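Local coordinates for protein alpha-1,2-mannosidase (Trichoderma reesei, PDB 1HCU) that probably trims alpha-1,2-linked mannose residues from high-mannose N-glycans as a calcium-dependent family 47 glycosyl hydrolase, at residues Val19-His31 / Thr64-Ile77. Sequence-based numbering, arbitrary orientation.
Sequences VKAAFQTSWNAYH and TAILMGDADIVNTI
Ile73 lies against the indole of Trp27, its CG2 methyl over the five-membered ring, 3.7 Å from the centroid and 16° off the normal. The opposite face takes CB of His31, one turn further along the same helix. At the indole's far end, Ile77 CG1 comes within 3.6 Å of Trp27 CH2. An alanine in place of Trp27 would probably open a gap beside Ile73 and Ile77 and leave the water that bridges to Thr76 OG1 (weakly on that side) without its N-H donor.

The second aromatic, Phe23, has CG anti to its backbone N (chi1 180°), which carries the ring across to Thr64, Met68 and Ile73. Met68 SD sits over one face in a Met-aromatic contact, 4.1 Å from the centroid, while Ile73 CD1 meets the ring edge.

Polar bonds gather at the Schellman turn ending helix 56-67. Lys20, extended, gives NZ to Met68 O at 2.9 Å, nearly in line with the carbonyl, and makes a longer salt bridge to Asp70 OD1 at 3.6 Å. The other carboxylate oxygen, OD2, accepts a hydrogen bond from a water that also donates to Lys20 O.

Helix 13-33 packs across the junction of helices 56-67 and 71-80 within the (alpha/alpha)7 barrel of family 47, away from the predicted active site. Helix 451-465 packs against helices 13-33 and 56-67, setting Phe454 edge-to-face with Phe23; strand 430-431 touches Ala22 and Ser26.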
loop_
_atom_site.group_PDB
_atom_site.type_symbol
_atom_site.label_atom_id
_atom_site.label_comp_id
_atom_site.label_asym_id
_atom_site.label_seq_id
_atom_site.Cartn_x
_atom_site.Cartn_y
_atom_site.Cartn_z
ATOM N N VAL A 19 8.931 -12.982 12.774
ATOM C CA VAL A 19 8.811 -12.084 11.627
ATOM C C VAL A 19 10.180 -11.477 11.316
ATOM O O VAL A 19 10.588 -11.371 10.158
ATOM C CB VAL A 19 7.795 -10.955 11.913
ATOM C CG1 VAL A 19 7.663 -10.040 10.700
ATOM C CG2 VAL A 19 6.452 -11.564 12.271
ATOM N N LYS A 20 10.895 -11.096 12.368
ATOM C CA LYS A 20 12.220 -10.523 12.207
ATOM C C LYS A 20 13.126 -11.565 11.538
ATOM O O LYS A 20 13.947 -11.229 10.684
ATOM C CB LYS A 20 12.763 -10.101 13.571
ATOM C CG LYS A 20 14.067 -9.349 13.498
ATOM C CD LYS A 20 14.476 -8.795 14.853
ATOM C CE LYS A 20 15.810 -8.082 14.725
ATOM N NZ LYS A 20 16.255 -7.464 15.994
ATOM N N ALA A 21 12.950 -12.833 11.904
ATOM C CA ALA A 21 13.739 -13.918 11.324
ATOM C C ALA A 21 13.422 -14.101 9.832
ATOM O O ALA A 21 14.324 -14.376 9.035
ATOM C CB ALA A 21 13.478 -15.227 12.091
ATOM N N ALA A 22 12.151 -13.959 9.457
ATOM C CA ALA A 22 11.755 -14.081 8.050
ATOM C C ALA A 22 12.350 -12.934 7.239
ATOM O O ALA A 22 12.731 -13.107 6.073
ATOM C CB ALA A 22 10.234 -14.077 7.914
ATOM N N PHE A 23 12.431 -11.759 7.856
ATOM C CA PHE A 23 13.006 -10.600 7.187
ATOM C C PHE A 23 14.508 -10.834 6.997
ATOM O O PHE A 23 15.043 -10.600 5.912
ATOM C CB PHE A 23 12.741 -9.326 8.011
ATOM C CG PHE A 23 13.307 -8.071 7.398
ATOM C CD1 PHE A 23 14.649 -7.736 7.576
ATOM C CD2 PHE A 23 12.503 -7.231 6.629
ATOM C CE1 PHE A 23 15.186 -6.588 6.997
ATOM C CE2 PHE A 23 13.031 -6.075 6.040
ATOM C CZ PHE A 23 14.377 -5.752 6.226
ATOM N N GLN A 24 15.176 -11.315 8.046
ATOM C CA GLN A 24 16.614 -11.589 7.995
ATOM C C GLN A 24 16.963 -12.521 6.827
ATOM O O GLN A 24 17.866 -12.238 6.032
ATOM C CB GLN A 24 17.072 -12.226 9.318
ATOM C CG GLN A 24 18.581 -12.446 9.423
ATOM C CD GLN A 24 19.351 -11.151 9.587
ATOM O OE1 GLN A 24 20.429 -10.989 9.027
ATOM N NE2 GLN A 24 18.806 -10.229 10.363
ATOM N N THR A 25 16.228 -13.628 6.733
ATOM C CA THR A 25 16.419 -14.615 5.675
ATOM C C THR A 25 16.245 -13.962 4.291
ATOM O O THR A 25 17.121 -14.059 3.417
ATOM C CB THR A 25 15.402 -15.766 5.849
ATOM O OG1 THR A 25 15.618 -16.393 7.121
ATOM C CG2 THR A 25 15.544 -16.792 4.748
ATOM N N SER A 26 15.111 -13.291 4.109
ATOM C CA SER A 26 14.796 -12.599 2.865
ATOM C C SER A 26 15.921 -11.622 2.486
ATOM O O SER A 26 16.339 -11.559 1.327
ATOM C CB SER A 26 13.472 -11.845 3.020
ATOM O OG SER A 26 12.444 -12.728 3.450
ATOM N N TRP A 27 16.422 -10.875 3.468
ATOM C CA TRP A 27 17.498 -9.930 3.201
ATOM C C TRP A 27 18.802 -10.603 2.775
ATOM O O TRP A 27 19.394 -10.220 1.766
ATOM C CB TRP A 27 17.772 -9.043 4.414
ATOM C CG TRP A 27 18.955 -8.149 4.182
ATOM C CD1 TRP A 27 20.226 -8.319 4.664
ATOM C CD2 TRP A 27 19.001 -7.006 3.324
ATOM N NE1 TRP A 27 21.057 -7.353 4.153
ATOM C CE2 TRP A 27 20.332 -6.534 3.327
ATOM C CE3 TRP A 27 18.046 -6.336 2.548
ATOM C CZ2 TRP A 27 20.734 -5.420 2.582
ATOM C CZ3 TRP A 27 18.449 -5.225 1.804
ATOM C CH2 TRP A 27 19.780 -4.781 1.829
ATOM N N ASN A 28 19.251 -11.588 3.552
ATOM C CA ASN A 28 20.484 -12.317 3.242
ATOM C C ASN A 28 20.442 -12.796 1.793
ATOM O O ASN A 28 21.379 -12.581 1.017
ATOM C CB ASN A 28 20.639 -13.543 4.151
ATOM C CG ASN A 28 20.899 -13.183 5.603
ATOM O OD1 ASN A 28 20.854 -14.047 6.477
ATOM N ND2 ASN A 28 21.183 -11.917 5.867
ATOM N N ALA A 29 19.345 -13.456 1.441
ATOM C CA ALA A 29 19.185 -13.972 0.098
ATOM C C ALA A 29 19.221 -12.831 -0.918
ATOM O O ALA A 29 19.909 -12.926 -1.938
ATOM C CB ALA A 29 17.883 -14.746 -0.012
ATOM N N TYR A 30 18.491 -11.752 -0.650
ATOM C CA TYR A 30 18.477 -10.627 -1.581
ATOM C C TYR A 30 19.850 -9.979 -1.710
ATOM O O TYR A 30 20.301 -9.668 -2.809
ATOM C CB TYR A 30 17.449 -9.567 -1.151
ATOM C CG TYR A 30 17.642 -8.234 -1.846
ATOM C CD1 TYR A 30 18.292 -7.177 -1.207
ATOM C CD2 TYR A 30 17.254 -8.055 -3.173
ATOM C CE1 TYR A 30 18.559 -5.977 -1.875
ATOM C CE2 TYR A 30 17.517 -6.857 -3.851
ATOM C CZ TYR A 30 18.172 -5.828 -3.197
ATOM O OH TYR A 30 18.470 -4.666 -3.869
ATOM N N HIS A 31 20.509 -9.781 -0.576
ATOM C CA HIS A 31 21.824 -9.155 -0.556
ATOM C C HIS A 31 22.859 -9.962 -1.323
ATOM O O HIS A 31 23.694 -9.406 -2.033
ATOM C CB HIS A 31 22.297 -8.981 0.890
ATOM C CG HIS A 31 23.603 -8.259 1.015
ATOM N ND1 HIS A 31 24.391 -8.343 2.141
ATOM C CD2 HIS A 31 24.250 -7.430 0.163
ATOM C CE1 HIS A 31 25.471 -7.597 1.977
ATOM N NE2 HIS A 31 25.409 -7.032 0.784
ATOM N N THR A 64 12.039 -0.768 7.362
ATOM C CA THR A 64 11.590 -1.935 8.096
ATOM C C THR A 64 12.775 -2.407 8.937
ATOM O O THR A 64 12.617 -2.760 10.106
ATOM C CB THR A 64 11.131 -3.062 7.145
ATOM O OG1 THR A 64 10.015 -2.603 6.367
ATOM C CG2 THR A 64 10.709 -4.292 7.938
ATOM N N ALA A 65 13.969 -2.380 8.343
ATOM C CA ALA A 65 15.193 -2.794 9.030
ATOM C C ALA A 65 15.480 -1.875 10.209
ATOM O O ALA A 65 16.037 -2.301 11.217
ATOM C CB ALA A 65 16.372 -2.771 8.057
ATOM N N ILE A 66 15.109 -0.606 10.080
ATOM C CA ILE A 66 15.335 0.355 11.155
ATOM C C ILE A 66 14.430 0.059 12.351
ATOM O O ILE A 66 14.889 0.048 13.486
ATOM C CB ILE A 66 15.070 1.804 10.674
ATOM C CG1 ILE A 66 16.163 2.239 9.705
ATOM C CG2 ILE A 66 15.023 2.752 11.861
ATOM C CD1 ILE A 66 15.886 3.566 9.049
ATOM N N LEU A 67 13.150 -0.192 12.087
ATOM C CA LEU A 67 12.180 -0.472 13.153
ATOM C C LEU A 67 12.460 -1.793 13.865
ATOM O O LEU A 67 12.026 -1.996 15.000
ATOM C CB LEU A 67 10.756 -0.493 12.581
ATOM C CG LEU A 67 10.286 0.775 11.859
ATOM C CD1 LEU A 67 8.892 0.557 11.286
ATOM C CD2 LEU A 67 10.284 1.947 12.829
ATOM N N MET A 68 13.177 -2.688 13.191
ATOM C CA MET A 68 13.511 -3.985 13.758
ATOM C C MET A 68 14.829 -3.947 14.521
ATOM O O MET A 68 15.205 -4.920 15.167
ATOM C CB MET A 68 13.596 -5.042 12.655
ATOM C CG MET A 68 12.260 -5.392 12.023
ATOM S SD MET A 68 12.452 -6.504 10.618
ATOM C CE MET A 68 10.830 -7.277 10.549
ATOM N N GLY A 69 15.537 -2.830 14.443
ATOM C CA GLY A 69 16.804 -2.728 15.149
ATOM C C GLY A 69 17.942 -3.454 14.445
ATOM O O GLY A 69 18.913 -3.856 15.084
ATOM N N ASP A 70 17.826 -3.620 13.128
ATOM C CA ASP A 70 18.860 -4.293 12.350
ATOM C C ASP A 70 19.949 -3.333 11.907
ATOM O O ASP A 70 20.062 -2.989 10.727
ATOM C CB ASP A 70 18.248 -4.973 11.132
ATOM C CG ASP A 70 17.255 -6.035 11.516
ATOM O OD1 ASP A 70 17.276 -6.455 12.696
ATOM O OD2 ASP A 70 16.463 -6.457 10.650
ATOM N N ALA A 71 20.762 -2.921 12.871
ATOM C CA ALA A 71 21.849 -1.991 12.620
ATOM C C ALA A 71 22.679 -2.347 11.381
ATOM O O ALA A 71 22.826 -1.522 10.481
ATOM C CB ALA A 71 22.744 -1.901 13.859
ATOM N N ASP A 72 23.210 -3.565 11.325
ATOM C CA ASP A 72 24.033 -3.985 10.186
ATOM C C ASP A 72 23.394 -3.797 8.817
ATOM O O ASP A 72 23.998 -3.219 7.917
ATOM C CB ASP A 72 24.447 -5.446 10.354
ATOM C CG ASP A 72 25.575 -5.615 11.345
ATOM O OD1 ASP A 72 25.747 -4.722 12.210
ATOM O OD2 ASP A 72 26.282 -6.642 11.265
ATOM N N ILE A 73 22.180 -4.302 8.649
ATOM C CA ILE A 73 21.492 -4.156 7.382
ATOM C C ILE A 73 21.297 -2.677 7.071
ATOM O O ILE A 73 21.467 -2.256 5.929
ATOM C CB ILE A 73 20.114 -4.860 7.414
ATOM C CG1 ILE A 73 20.317 -6.365 7.632
ATOM C CG2 ILE A 73 19.352 -4.581 6.120
ATOM C CD1 ILE A 73 19.042 -7.143 7.820
ATOM N N VAL A 74 20.961 -1.890 8.088
ATOM C CA VAL A 74 20.741 -0.464 7.896
ATOM C C VAL A 74 21.999 0.197 7.359
ATOM O O VAL A 74 21.952 0.974 6.405
ATOM C CB VAL A 74 20.333 0.239 9.212
ATOM C CG1 VAL A 74 20.246 1.749 9.004
ATOM C CG2 VAL A 74 19.008 -0.287 9.686
ATOM N N ASN A 75 23.129 -0.120 7.973
ATOM C CA ASN A 75 24.392 0.449 7.550
ATOM C C ASN A 75 24.712 0.075 6.101
ATOM O O ASN A 75 25.171 0.917 5.330
ATOM C CB ASN A 75 25.506 -0.011 8.490
ATOM C CG ASN A 75 26.882 0.397 8.002
ATOM O OD1 ASN A 75 27.532 -0.338 7.246
ATOM N ND2 ASN A 75 27.331 1.584 8.415
ATOM N N THR A 76 24.456 -1.178 5.733
ATOM C CA THR A 76 24.729 -1.646 4.376
ATOM C C THR A 76 23.986 -0.812 3.334
ATOM O O THR A 76 24.561 -0.407 2.323
ATOM C CB THR A 76 24.322 -3.132 4.201
ATOM O OG1 THR A 76 24.994 -3.935 5.178
ATOM C CG2 THR A 76 24.692 -3.632 2.813
ATOM N N ILE A 77 22.705 -0.555 3.590
ATOM C CA ILE A 77 21.864 0.213 2.676
ATOM C C ILE A 77 22.268 1.682 2.653
ATOM O O ILE A 77 22.378 2.285 1.586
ATOM C CB ILE A 77 20.360 0.078 3.063
ATOM C CG1 ILE A 77 19.981 -1.409 3.127
ATOM C CG2 ILE A 77 19.479 0.763 2.018
ATOM C CD1 ILE A 77 18.571 -1.682 3.620
HETATM O O HOH W 1 15.772 -9.036 10.887
HETATM O O HOH W 2 23.658 -6.967 5.565
#